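Local coordinates for glucose-1-phosphate uridylyltransferase (PDB 2UX8), which probably catalyses the joining of UTP and alpha-D-glucose 1-phosphate into UDP-glucose with release of diphosphate, and binds the sugar phosphate, at residues Y179-P184 with A206-S211; E133-L138 with Y216-E221; A122-R127 with I225-G230; C167-P172 with S211-Y216. All coordinates share one frame; numbering follows the deposited sequence.

Interaction 1 (Y179-P184 with A206-S211). With G1P (1-O-phosphono-alpha-D-glucopyranose), chain K.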
loop_
_atom_site.group_PDB
_atom_site.type_symbol
_atom_site.label_atom_id
_atom_site.label_comp_id
_atom_site.label_asym_id
_atom_site.label_seq_id
_atom_site.Cartn_x
_atom_site.Cartn_y
_atom_site.Cartn_z
ATOM N N TYR C 179 15.974 24.902 -19.214
ATOM C CA TYR C 179 14.606 25.362 -19.041
ATOM C C TYR C 179 13.960 25.733 -20.353
ATOM O O TYR C 179 14.591 25.696 -21.408
ATOM C CB TYR C 179 14.562 26.606 -18.149
ATOM C CG TYR C 179 15.328 26.538 -16.839
ATOM C CD1 TYR C 179 16.724 26.517 -16.814
ATOM C CD2 TYR C 179 14.652 26.560 -15.618
ATOM C CE1 TYR C 179 17.421 26.529 -15.605
ATOM C CE2 TYR C 179 15.340 26.571 -14.410
ATOM C CZ TYR C 179 16.721 26.558 -14.410
ATOM O OH TYR C 179 17.399 26.590 -13.213
ATOM N N GLY C 180 12.685 26.091 -20.274
ATOM C CA GLY C 180 11.978 26.539 -21.452
ATOM C C GLY C 180 12.314 28.013 -21.424
ATOM O O GLY C 180 12.259 28.630 -20.355
ATOM N N ILE C 181 12.680 28.591 -22.561
ATOM C CA ILE C 181 13.043 29.998 -22.564
ATOM C C ILE C 181 12.017 30.904 -23.218
ATOM O O ILE C 181 11.417 30.557 -24.231
ATOM C CB ILE C 181 14.421 30.191 -23.218
ATOM C CG1 ILE C 181 15.485 29.524 -22.343
ATOM C CG2 ILE C 181 14.732 31.669 -23.381
ATOM C CD1 ILE C 181 15.564 30.095 -20.928
ATOM N N ILE C 182 11.827 32.073 -22.620
ATOM C CA ILE C 182 10.865 33.044 -23.112
ATOM C C ILE C 182 11.496 34.133 -23.970
ATOM O O ILE C 182 12.611 34.581 -23.709
ATOM C CB ILE C 182 10.162 33.744 -21.940
ATOM C CG1 ILE C 182 9.455 32.709 -21.062
ATOM C CG2 ILE C 182 9.197 34.795 -22.464
ATOM C CD1 ILE C 182 8.911 33.270 -19.758
ATOM N N THR C 183 10.767 34.542 -25.003
ATOM C CA THR C 183 11.181 35.626 -25.888
ATOM C C THR C 183 10.311 36.765 -25.350
ATOM O O THR C 183 9.120 36.839 -25.644
ATOM C CB THR C 183 10.818 35.306 -27.348
ATOM O OG1 THR C 183 11.481 34.099 -27.743
ATOM C CG2 THR C 183 11.246 36.432 -28.266
ATOM N N PRO C 184 10.899 37.658 -24.541
ATOM C CA PRO C 184 10.206 38.792 -23.924
ATOM C C PRO C 184 9.730 39.930 -24.802
ATOM O O PRO C 184 10.350 40.261 -25.812
ATOM C CB PRO C 184 11.210 39.275 -22.894
ATOM C CG PRO C 184 12.487 39.122 -23.631
ATOM C CD PRO C 184 12.348 37.745 -24.279
ATOM N N ALA C 206 19.966 30.627 -27.261
ATOM C CA ALA C 206 19.026 31.115 -26.262
ATOM C C ALA C 206 18.484 32.502 -26.626
ATOM O O ALA C 206 19.217 33.490 -26.619
ATOM C CB ALA C 206 19.700 31.175 -24.900
ATOM N N PRO C 207 17.186 32.591 -26.951
ATOM C CA PRO C 207 16.582 33.881 -27.304
ATOM C C PRO C 207 16.758 34.932 -26.202
ATOM O O PRO C 207 16.730 36.133 -26.469
ATOM C CB PRO C 207 15.115 33.521 -27.515
ATOM C CG PRO C 207 15.202 32.148 -28.097
ATOM C CD PRO C 207 16.248 31.484 -27.219
ATOM N N SER C 208 16.920 34.468 -24.965
ATOM C CA SER C 208 17.097 35.356 -23.817
ATOM C C SER C 208 17.500 34.555 -22.591
ATOM O O SER C 208 18.016 33.441 -22.699
ATOM C CB SER C 208 15.802 36.115 -23.505
ATOM O OG SER C 208 14.851 35.276 -22.866
ATOM N N ASN C 209 17.248 35.129 -21.421
ATOM C CA ASN C 209 17.592 34.477 -20.170
ATOM C C ASN C 209 16.413 34.137 -19.261
ATOM O O ASN C 209 16.564 33.319 -18.352
ATOM C CB ASN C 209 18.588 35.339 -19.385
ATOM C CG ASN C 209 19.992 35.281 -19.953
ATOM O OD1 ASN C 209 20.289 35.877 -20.990
ATOM N ND2 ASN C 209 20.866 34.549 -19.274
ATOM N N LEU C 210 15.246 34.744 -19.477
ATOM C CA LEU C 210 14.133 34.429 -18.586
ATOM C C LEU C 210 13.467 33.102 -18.938
ATOM O O LEU C 210 12.848 32.935 -19.991
ATOM C CB LEU C 210 13.106 35.569 -18.515
ATOM C CG LEU C 210 12.051 35.800 -19.583
ATOM C CD1 LEU C 210 11.006 36.750 -19.028
ATOM C CD2 LEU C 210 12.687 36.357 -20.841
ATOM N N SER C 211 13.634 32.156 -18.021
ATOM C CA SER C 211 13.118 30.809 -18.159
ATOM C C SER C 211 11.742 30.629 -17.534
ATOM O O SER C 211 11.240 31.505 -16.830
ATOM C CB SER C 211 14.098 29.838 -17.512
ATOM O OG SER C 211 14.397 30.254 -16.188
HETATM C C1 G1P K . 9.589 21.807 -17.195
HETATM C C2 G1P K . 9.221 22.644 -18.437
HETATM C C3 G1P K . 10.323 23.692 -18.667
HETATM C C4 G1P K . 10.382 24.589 -17.435
HETATM C C5 G1P K . 10.718 23.705 -16.211
HETATM C C6 G1P K . 10.763 24.585 -14.953
HETATM O O1 G1P K . 10.826 21.105 -17.452
HETATM O O2 G1P K . 9.127 21.780 -19.568
HETATM O O3 G1P K . 10.002 24.479 -19.806
HETATM O O4 G1P K . 11.398 25.573 -17.621
HETATM O O5 G1P K . 9.692 22.688 -16.030
HETATM O O6 G1P K . 11.065 23.794 -13.800
HETATM P P G1P K . 11.147 20.065 -16.248
HETATM O O1P G1P K . 10.031 19.103 -16.071
HETATM O O2P G1P K . 12.503 19.281 -16.585
HETATM O O3P G1P K . 11.372 20.869 -14.869
#

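Interaction 2 (E133-L138 with Y216-E221)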
loop_
_atom_site.group_PDB
_atom_site.type_symbol
_atom_site.label_atom_id
_atom_site.label_comp_id
_atom_site.label_asym_id
_atom_site.label_seq_id
_atom_site.Cartn_x
_atom_site.Cartn_y
_atom_site.Cartn_z
ATOM N N GLU C 133 -12.444 24.774 -18.253
ATOM C CA GLU C 133 -12.132 25.709 -17.186
ATOM C C GLU C 133 -10.665 26.027 -17.229
ATOM O O GLU C 133 -9.871 25.236 -17.716
ATOM C CB GLU C 133 -12.434 25.093 -15.808
ATOM C CG GLU C 133 -13.895 24.780 -15.537
ATOM C CD GLU C 133 -14.200 24.530 -14.059
ATOM O OE1 GLU C 133 -13.761 25.332 -13.204
ATOM O OE2 GLU C 133 -14.906 23.545 -13.759
ATOM N N PRO C 134 -10.289 27.214 -16.757
ATOM C CA PRO C 134 -8.871 27.562 -16.752
ATOM C C PRO C 134 -8.288 26.751 -15.585
ATOM O O PRO C 134 -9.008 26.414 -14.650
ATOM C CB PRO C 134 -8.894 29.069 -16.499
ATOM C CG PRO C 134 -10.173 29.273 -15.753
ATOM C CD PRO C 134 -11.131 28.387 -16.468
ATOM N N PHE C 135 -7.008 26.413 -15.635
ATOM C CA PHE C 135 -6.441 25.622 -14.554
ATOM C C PHE C 135 -5.014 26.025 -14.229
ATOM O O PHE C 135 -4.342 26.641 -15.049
ATOM C CB PHE C 135 -6.509 24.132 -14.923
ATOM C CG PHE C 135 -5.763 23.788 -16.176
ATOM C CD1 PHE C 135 -4.494 23.224 -16.116
ATOM C CD2 PHE C 135 -6.309 24.077 -17.425
ATOM C CE1 PHE C 135 -3.773 22.950 -17.287
ATOM C CE2 PHE C 135 -5.608 23.814 -18.589
ATOM C CZ PHE C 135 -4.331 23.247 -18.522
ATOM N N ALA C 136 -4.571 25.680 -13.023
ATOM C CA ALA C 136 -3.215 25.968 -12.574
ATOM C C ALA C 136 -2.388 24.676 -12.605
ATOM O O ALA C 136 -2.936 23.576 -12.638
ATOM C CB ALA C 136 -3.249 26.523 -11.158
ATOM N N VAL C 137 -1.071 24.819 -12.605
ATOM C CA VAL C 137 -0.183 23.672 -12.603
ATOM C C VAL C 137 0.985 24.037 -11.705
ATOM O O VAL C 137 1.606 25.090 -11.884
ATOM C CB VAL C 137 0.332 23.345 -14.020
ATOM C CG1 VAL C 137 1.397 22.265 -13.952
ATOM C CG2 VAL C 137 -0.823 22.886 -14.900
ATOM N N LEU C 138 1.271 23.181 -10.727
ATOM C CA LEU C 138 2.366 23.442 -9.803
ATOM C C LEU C 138 3.310 22.255 -9.692
ATOM O O LEU C 138 2.896 21.124 -9.441
ATOM C CB LEU C 138 1.830 23.805 -8.407
ATOM C CG LEU C 138 0.849 24.980 -8.295
ATOM C CD1 LEU C 138 -0.541 24.530 -8.690
ATOM C CD2 LEU C 138 0.831 25.511 -6.877
ATOM N N TYR C 216 2.083 27.582 -13.305
ATOM C CA TYR C 216 1.302 27.970 -14.479
ATOM C C TYR C 216 -0.180 28.204 -14.199
ATOM O O TYR C 216 -0.761 27.655 -13.258
ATOM C CB TYR C 216 1.348 26.891 -15.572
ATOM C CG TYR C 216 2.697 26.296 -15.935
ATOM C CD1 TYR C 216 3.440 25.558 -15.010
ATOM C CD2 TYR C 216 3.188 26.394 -17.236
ATOM C CE1 TYR C 216 4.632 24.932 -15.378
ATOM C CE2 TYR C 216 4.376 25.773 -17.609
ATOM C CZ TYR C 216 5.088 25.046 -16.680
ATOM O OH TYR C 216 6.246 24.424 -17.072
ATOM N N ILE C 217 -0.783 29.025 -15.052
ATOM C CA ILE C 217 -2.211 29.302 -15.029
ATOM C C ILE C 217 -2.541 29.258 -16.506
ATOM O O ILE C 217 -2.147 30.140 -17.257
ATOM C CB ILE C 217 -2.546 30.681 -14.500
ATOM C CG1 ILE C 217 -2.338 30.711 -12.992
ATOM C CG2 ILE C 217 -3.989 31.025 -14.855
ATOM C CD1 ILE C 217 -2.831 31.975 -12.316
ATOM N N LEU C 218 -3.250 28.223 -16.927
ATOM C CA LEU C 218 -3.564 28.053 -18.335
ATOM C C LEU C 218 -5.038 28.035 -18.683
ATOM O O LEU C 218 -5.882 27.701 -17.861
ATOM C CB LEU C 218 -2.923 26.762 -18.823
ATOM C CG LEU C 218 -1.424 26.785 -18.598
ATOM C CD1 LEU C 218 -0.906 25.382 -18.651
ATOM C CD2 LEU C 218 -0.745 27.688 -19.641
ATOM N N GLN C 219 -5.335 28.387 -19.927
ATOM C CA GLN C 219 -6.707 28.393 -20.411
ATOM C C GLN C 219 -7.017 27.030 -20.995
ATOM O O GLN C 219 -6.134 26.353 -21.530
ATOM C CB GLN C 219 -6.900 29.489 -21.464
ATOM C CG GLN C 219 -6.743 30.884 -20.891
ATOM C CD GLN C 219 -7.749 31.159 -19.795
ATOM O OE1 GLN C 219 -7.418 31.713 -18.751
ATOM N NE2 GLN C 219 -8.989 30.776 -20.030
ATOM N N PRO C 220 -8.281 26.611 -20.901
ATOM C CA PRO C 220 -8.738 25.316 -21.407
ATOM C C PRO C 220 -8.332 24.975 -22.839
ATOM O O PRO C 220 -8.265 23.797 -23.197
ATOM C CB PRO C 220 -10.256 25.379 -21.207
ATOM C CG PRO C 220 -10.553 26.851 -21.240
ATOM C CD PRO C 220 -9.420 27.415 -20.426
ATOM N N GLU C 221 -8.041 25.987 -23.655
ATOM C CA GLU C 221 -7.649 25.721 -25.034
ATOM C C GLU C 221 -6.332 24.954 -25.058
ATOM O O GLU C 221 -6.036 24.241 -26.018
ATOM C CB GLU C 221 -7.502 27.016 -25.841
ATOM C CG GLU C 221 -7.946 28.305 -25.146
ATOM C CD GLU C 221 -9.433 28.342 -24.786
ATOM O OE1 GLU C 221 -10.250 27.736 -25.519
ATOM O OE2 GLU C 221 -9.784 29.003 -23.778
#

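Interaction 3 (A122-R127 with I225-G230)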
loop_
_atom_site.group_PDB
_atom_site.type_symbol
_atom_site.label_atom_id
_atom_site.label_comp_id
_atom_site.label_asym_id
_atom_site.label_seq_id
_atom_site.Cartn_x
_atom_site.Cartn_y
_atom_site.Cartn_z
ATOM N N ALA C 122 1.316 14.308 -18.520
ATOM C CA ALA C 122 0.791 14.352 -17.161
ATOM C C ALA C 122 -0.398 15.306 -17.065
ATOM O O ALA C 122 -1.470 14.955 -16.573
ATOM C CB ALA C 122 1.893 14.786 -16.208
ATOM N N VAL C 123 -0.204 16.525 -17.539
ATOM C CA VAL C 123 -1.275 17.498 -17.515
ATOM C C VAL C 123 -2.459 16.960 -18.314
ATOM O O VAL C 123 -3.610 17.081 -17.902
ATOM C CB VAL C 123 -0.799 18.855 -18.104
ATOM C CG1 VAL C 123 -1.968 19.781 -18.323
ATOM C CG2 VAL C 123 0.192 19.499 -17.154
ATOM N N TRP C 124 -2.162 16.364 -19.462
ATOM C CA TRP C 124 -3.188 15.800 -20.322
ATOM C C TRP C 124 -4.067 14.801 -19.565
ATOM O O TRP C 124 -5.257 14.655 -19.861
ATOM C CB TRP C 124 -2.529 15.107 -21.506
ATOM C CG TRP C 124 -3.479 14.312 -22.360
ATOM C CD1 TRP C 124 -4.376 14.792 -23.271
ATOM C CD2 TRP C 124 -3.655 12.893 -22.340
ATOM N NE1 TRP C 124 -5.083 13.767 -23.830
ATOM C CE2 TRP C 124 -4.647 12.584 -23.300
ATOM C CE3 TRP C 124 -3.037 11.838 -21.653
ATOM C CZ2 TRP C 124 -5.077 11.277 -23.525
ATOM C CZ3 TRP C 124 -3.473 10.546 -21.891
ATOM C CH2 TRP C 124 -4.453 10.279 -22.836
ATOM N N CYS C 125 -3.479 14.116 -18.589
ATOM C CA CYS C 125 -4.205 13.132 -17.803
ATOM C C CYS C 125 -5.393 13.722 -17.045
ATOM O O CYS C 125 -6.351 13.018 -16.751
ATOM C CB CYS C 125 -3.257 12.453 -16.812
ATOM S SG CYS C 125 -2.039 11.293 -17.526
ATOM N N ALA C 126 -5.333 15.012 -16.739
ATOM C CA ALA C 126 -6.399 15.671 -15.991
ATOM C C ALA C 126 -7.491 16.286 -16.867
ATOM O O ALA C 126 -8.454 16.869 -16.358
ATOM C CB ALA C 126 -5.795 16.746 -15.089
ATOM N N ARG C 127 -7.345 16.138 -18.179
ATOM C CA ARG C 127 -8.287 16.708 -19.133
ATOM C C ARG C 127 -9.760 16.653 -18.760
ATOM O O ARG C 127 -10.453 17.677 -18.782
ATOM C CB ARG C 127 -8.092 16.060 -20.502
ATOM C CG ARG C 127 -8.138 14.557 -20.486
ATOM C CD ARG C 127 -7.602 13.974 -21.774
ATOM N NE ARG C 127 -7.117 12.613 -21.570
ATOM C CZ ARG C 127 -7.902 11.549 -21.461
ATOM N NH1 ARG C 127 -9.215 11.685 -21.545
ATOM N NH2 ARG C 127 -7.382 10.349 -21.261
ATOM N N ILE C 225 -5.428 21.470 -27.127
ATOM C CA ILE C 225 -4.266 21.333 -27.983
ATOM C C ILE C 225 -3.437 20.125 -27.628
ATOM O O ILE C 225 -2.797 19.533 -28.500
ATOM C CB ILE C 225 -3.410 22.600 -27.921
ATOM C CG1 ILE C 225 -4.066 23.655 -28.784
ATOM C CG2 ILE C 225 -2.002 22.347 -28.413
ATOM C CD1 ILE C 225 -3.382 24.926 -28.734
ATOM N N LEU C 226 -3.445 19.767 -26.345
ATOM C CA LEU C 226 -2.700 18.603 -25.868
ATOM C C LEU C 226 -3.413 17.324 -26.299
ATOM O O LEU C 226 -2.772 16.376 -26.752
ATOM C CB LEU C 226 -2.567 18.635 -24.345
ATOM C CG LEU C 226 -1.633 19.690 -23.752
ATOM C CD1 LEU C 226 -1.769 19.671 -22.241
ATOM C CD2 LEU C 226 -0.199 19.414 -24.160
ATOM N N GLU C 227 -4.737 17.306 -26.161
ATOM C CA GLU C 227 -5.529 16.143 -26.555
ATOM C C GLU C 227 -5.286 15.871 -28.033
ATOM O O GLU C 227 -5.063 14.731 -28.447
ATOM C CB GLU C 227 -7.017 16.406 -26.342
ATOM C CG GLU C 227 -7.367 16.920 -24.960
ATOM C CD GLU C 227 -8.823 17.341 -24.853
ATOM O OE1 GLU C 227 -9.358 17.844 -25.861
ATOM O OE2 GLU C 227 -9.430 17.191 -23.769
ATOM N N ASN C 228 -5.332 16.940 -28.821
ATOM C CA ASN C 228 -5.124 16.869 -30.261
ATOM C C ASN C 228 -3.806 16.225 -30.638
ATOM O O ASN C 228 -3.771 15.305 -31.456
ATOM C CB ASN C 228 -5.200 18.268 -30.859
ATOM C CG ASN C 228 -6.619 18.767 -30.967
ATOM O OD1 ASN C 228 -7.510 18.282 -30.267
ATOM N ND2 ASN C 228 -6.840 19.744 -31.836
ATOM N N GLN C 229 -2.716 16.712 -30.060
ATOM C CA GLN C 229 -1.419 16.130 -30.356
ATOM C C GLN C 229 -1.371 14.765 -29.675
ATOM O O GLN C 229 -0.316 14.131 -29.575
ATOM C CB GLN C 229 -0.297 17.033 -29.847
ATOM C CG GLN C 229 -0.423 17.428 -28.397
ATOM C CD GLN C 229 0.697 18.343 -27.956
ATOM O OE1 GLN C 229 1.872 17.976 -28.006
ATOM N NE2 GLN C 229 0.340 19.545 -27.523
ATOM N N GLY C 230 -2.539 14.325 -29.212
ATOM C CA GLY C 230 -2.647 13.041 -28.552
ATOM C C GLY C 230 -3.450 12.061 -29.383
ATOM O O GLY C 230 -3.942 11.054 -28.870
#

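Interaction 4 (C167-P172 with S211-Y216). With G1P (1-O-phosphono-alpha-D-glucopyranose), chain K.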
loop_
_atom_site.group_PDB
_atom_site.type_symbol
_atom_site.label_atom_id
_atom_site.label_comp_id
_atom_site.label_asym_id
_atom_site.label_seq_id
_atom_site.Cartn_x
_atom_site.Cartn_y
_atom_site.Cartn_z
ATOM N N CYS C 167 5.411 31.575 -14.226
ATOM C CA CYS C 167 6.400 32.232 -13.392
ATOM C C CYS C 167 7.694 32.326 -14.195
ATOM O O CYS C 167 8.136 31.348 -14.802
ATOM C CB CYS C 167 6.636 31.435 -12.117
ATOM S SG CYS C 167 7.675 32.294 -10.951
ATOM N N ALA C 168 8.294 33.511 -14.204
ATOM C CA ALA C 168 9.527 33.730 -14.946
ATOM C C ALA C 168 10.645 34.139 -14.013
ATOM O O ALA C 168 10.413 34.805 -12.997
ATOM C CB ALA C 168 9.314 34.793 -16.016
ATOM N N GLU C 169 11.860 33.747 -14.385
ATOM C CA GLU C 169 13.030 34.023 -13.574
ATOM C C GLU C 169 14.302 34.069 -14.421
ATOM O O GLU C 169 14.558 33.168 -15.224
ATOM C CB GLU C 169 13.134 32.933 -12.505
ATOM C CG GLU C 169 14.243 33.075 -11.491
ATOM C CD GLU C 169 14.239 31.915 -10.516
ATOM O OE1 GLU C 169 13.161 31.642 -9.938
ATOM O OE2 GLU C 169 15.301 31.279 -10.335
ATOM N N GLU C 170 15.082 35.136 -14.248
ATOM C CA GLU C 170 16.341 35.308 -14.972
ATOM C C GLU C 170 17.307 34.223 -14.521
ATOM O O GLU C 170 17.528 34.032 -13.327
ATOM C CB GLU C 170 16.948 36.684 -14.674
ATOM C CG GLU C 170 16.345 37.832 -15.462
ATOM C CD GLU C 170 16.709 37.768 -16.925
ATOM O OE1 GLU C 170 17.919 37.743 -17.229
ATOM O OE2 GLU C 170 15.793 37.743 -17.771
ATOM N N VAL C 171 17.890 33.518 -15.479
ATOM C CA VAL C 171 18.818 32.451 -15.155
ATOM C C VAL C 171 20.149 32.656 -15.872
ATOM O O VAL C 171 20.199 33.256 -16.943
ATOM C CB VAL C 171 18.210 31.081 -15.545
ATOM C CG1 VAL C 171 18.814 30.571 -16.834
ATOM C CG2 VAL C 171 18.415 30.095 -14.430
ATOM N N PRO C 172 21.250 32.182 -15.271
ATOM C CA PRO C 172 22.576 32.323 -15.882
ATOM C C PRO C 172 22.647 31.720 -17.285
ATOM O O PRO C 172 21.884 30.815 -17.627
ATOM C CB PRO C 172 23.483 31.610 -14.891
ATOM C CG PRO C 172 22.839 31.953 -13.585
ATOM C CD PRO C 172 21.369 31.721 -13.877
ATOM N N SER C 211 13.634 32.156 -18.021
ATOM C CA SER C 211 13.118 30.809 -18.159
ATOM C C SER C 211 11.742 30.629 -17.534
ATOM O O SER C 211 11.240 31.505 -16.830
ATOM C CB SER C 211 14.098 29.838 -17.512
ATOM O OG SER C 211 14.397 30.254 -16.188
ATOM N N VAL C 212 11.146 29.474 -17.801
ATOM C CA VAL C 212 9.832 29.137 -17.274
ATOM C C VAL C 212 10.023 28.374 -15.967
ATOM O O VAL C 212 10.839 27.463 -15.897
ATOM C CB VAL C 212 9.049 28.250 -18.275
ATOM C CG1 VAL C 212 7.642 27.989 -17.766
ATOM C CG2 VAL C 212 8.992 28.926 -19.633
ATOM N N ILE C 213 9.294 28.762 -14.928
ATOM C CA ILE C 213 9.392 28.085 -13.643
ATOM C C ILE C 213 8.105 27.292 -13.437
ATOM O O ILE C 213 7.077 27.625 -14.011
ATOM C CB ILE C 213 9.603 29.096 -12.485
ATOM C CG1 ILE C 213 10.918 29.852 -12.696
ATOM C CG2 ILE C 213 9.618 28.371 -11.145
ATOM C CD1 ILE C 213 12.113 28.967 -12.941
ATOM N N GLY C 214 8.169 26.248 -12.619
ATOM C CA GLY C 214 7.022 25.385 -12.380
ATOM C C GLY C 214 5.737 25.910 -11.762
ATOM O O GLY C 214 5.182 25.296 -10.848
ATOM N N ARG C 215 5.250 27.035 -12.264
ATOM C CA ARG C 215 4.005 27.638 -11.785
ATOM C C ARG C 215 3.262 28.145 -13.029
ATOM O O ARG C 215 3.767 29.014 -13.740
ATOM C CB ARG C 215 4.316 28.789 -10.816
ATOM C CG ARG C 215 3.900 28.555 -9.355
ATOM C CD ARG C 215 4.341 27.196 -8.844
ATOM N NE ARG C 215 4.429 27.113 -7.391
ATOM C CZ ARG C 215 5.144 26.178 -6.768
ATOM N NH1 ARG C 215 5.797 25.284 -7.486
ATOM N NH2 ARG C 215 5.248 26.152 -5.442
ATOM N N TYR C 216 2.083 27.582 -13.305
ATOM C CA TYR C 216 1.302 27.970 -14.479
ATOM C C TYR C 216 -0.180 28.204 -14.199
ATOM O O TYR C 216 -0.761 27.655 -13.258
ATOM C CB TYR C 216 1.348 26.891 -15.572
ATOM C CG TYR C 216 2.697 26.296 -15.935
ATOM C CD1 TYR C 216 3.440 25.558 -15.010
ATOM C CD2 TYR C 216 3.188 26.394 -17.236
ATOM C CE1 TYR C 216 4.632 24.932 -15.378
ATOM C CE2 TYR C 216 4.376 25.773 -17.609
ATOM C CZ TYR C 216 5.088 25.046 -16.680
ATOM O OH TYR C 216 6.246 24.424 -17.072
HETATM C C1 G1P K . 9.589 21.807 -17.195
HETATM C C2 G1P K . 9.221 22.644 -18.437
HETATM C C3 G1P K . 10.323 23.692 -18.667
HETATM C C4 G1P K . 10.382 24.589 -17.435
HETATM C C5 G1P K . 10.718 23.705 -16.211
HETATM C C6 G1P K . 10.763 24.585 -14.953
HETATM O O1 G1P K . 10.826 21.105 -17.452
HETATM O O2 G1P K . 9.127 21.780 -19.568
HETATM O O3 G1P K . 10.002 24.479 -19.806
HETATM O O4 G1P K . 11.398 25.573 -17.621
HETATM O O5 G1P K . 9.692 22.688 -16.030
HETATM O O6 G1P K . 11.065 23.794 -13.800
HETATM P P G1P K . 11.147 20.065 -16.248
HETATM O O1P G1P K . 10.031 19.103 -16.071
HETATM O O2P G1P K . 12.503 19.281 -16.585
HETATM O O3P G1P K . 11.372 20.869 -14.869
#

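Interaction 1 (Y179-P184 with A206-S211)
I182 and L210 form the tight centre of this contact, where I182 N donates to L210 O (2.9 Å). Their side chains cross at about a right angle, I182 CB lying 3.7 Å from L210 CG. In L210, CG sits between the backbone N and the carbonyl carbon (chi1 80°), and its CD2 passes beside I182 O and comes 3.7 Å from P184 CD. I181 CD1 rests on S211 CB, and S211 OG lies over one face of the Y179 ring, toward its rim, while hydrogen-bonding to E169 O. At that end G180 N donates to G1P O4 (3.0 Å, 168° at the hydrogen), so the approach to the strand forms part of the sugar pocket. The far end is looser and faces solvent: P184 and P207 are exposed, and P207 CB merely touches T183 OG1 at 3.7 Å. S208 OG also donates to I182 O, though its modelled length is doubtful. Within the nucleotidyltransferase fold, I181 and S211 make a single bridge between strands 181-188 and 210-213. I182 touches I166 of strand 164-170 and V194 of strand 191-198, and L210 touches A168 and T192 of these same two strands.

Interaction 2 (E133-L138 with Y216-E221)
L218 lies over one face of the F135 ring, its CB 3.8 Å from F135 CZ and displaced toward the rim, with L218 CD1 beside CE1 and CZ. On the same face of the sheet V137 CB meets Y216 CD1 at 3.9 Å, and the Y216 ring turns an edge to V137 O. V123 of helix 119-125 touches F135 and L119 touches Y216, a residue of the glucose 1-phosphate pocket. A136 and I217 occupy the opposite face, where I217 packs on M154 and Y158 of helix 150-161. Between these layers run the antiparallel backbone bonds. F135 and L218 exchange two, the shorter from L218 N to F135 O (2.7 Å); V137 and Y216 exchange two more. Strand 135-138 runs parallel to 16-21 on its other side, so strand 215-218 adds an antiparallel neighbour to the parallel part of the sheet. Past the strands P220 CD stands 3.5 Å from E133 O. Beyond it the E133 carboxylate forms salt bridges with R15 and K16. The seam is thus buried, its main-chain polar groups met largely by strand pairing, and side-chain charge is kept to its margin.

Interaction 3 (A122-R127 with I225-G230)
The W124 indole presents its pyrrole side to E227, with NE1 3.6 Å from E227 CA and CD1 4.0 Å from E227 CG. R127 NE lies over one face of the indole, toward its rim, and the H121 ring also meets W124, their planes inclined at about 30°. The E227 carboxylate and indole planes are 85° apart. W124 CG is anti to the backbone N (chi1 171°), which carries the ring across toward helix 221-228. V123 CG1 and L226 CD1 touch at 3.9 Å, the two side chains crossing at about a right angle. Here the C-terminal parts of helices 119-125 and 221-228 meet by van der Waals packing, with no hydrogen bond across; the latter follows strand 215-218, and its M223 touches V123 and R127. An alanine in place of W124 would probably open a gap beside E227 and leave the R127 side chain without the flat surface beneath it. E227 OE2 approaches R127 CB at 3.7 Å but stays 5.6 Å from R127 NE, so the opposite charges are not in contact and any attraction is probably weak; R224 offers the carboxylate a long, weak ion pair. P105 of a second subunit packs on W124, C125 and R127.

Interaction 4 (C167-P172 with S211-Y216)
S211 grips E169 O twice, OG in the carbonyl plane and N from above it, each 3.1 Å from E169 O. S211 OG sits between its backbone N and carbonyl carbon (chi1 52°), which lets the hydroxyl and the N-H share this one acceptor. An alanine here removes the hydroxyl and would probably leave E169 O to the S211 N-H alone, with the pairing of the strands less firmly fixed. Next along, I213 N donates to C167 O (2.8 Å), and C167 CB lies 3.8 Å from both I213 CB and R215 CB. I213 CG1 packs on E169 CB. Antiparallel pairing thus brings strand 210-213 along strand 164-170 until G214, centre of an inverse gamma turn, makes a corner; strand 215-218 then resumes the pairing, with C167 N bonded to R215 O. V212 O projects to the sugar, accepting from G1P O4 at 2.6 Å. Behind this shell, D142 OD1 takes the N-H of G214, and E54 holds the R215 guanidinium in a salt bridge.

Overall arrangement
Interactions 2 and 4 are buried pairings within the large sheet and meet at Y216, on strand 215-218. Interaction 1 shares S211 and strand 210-213 with interaction 4, their centres about 9 Å apart, and is partly buried, with one end at the sugar and the other in solvent. Interactions 1 and 4 both touch glucose 1-phosphate through main-chain atoms, at the same hydroxyl. Interaction 3 stands apart, about 24 Å from interaction 1 between centres; it joins helices near a subunit boundary without hydrogen bonds, and V123 links it to F135 of interaction 2. Backbone bonding therefore dominates in the sheet, side-chain packing between the helices.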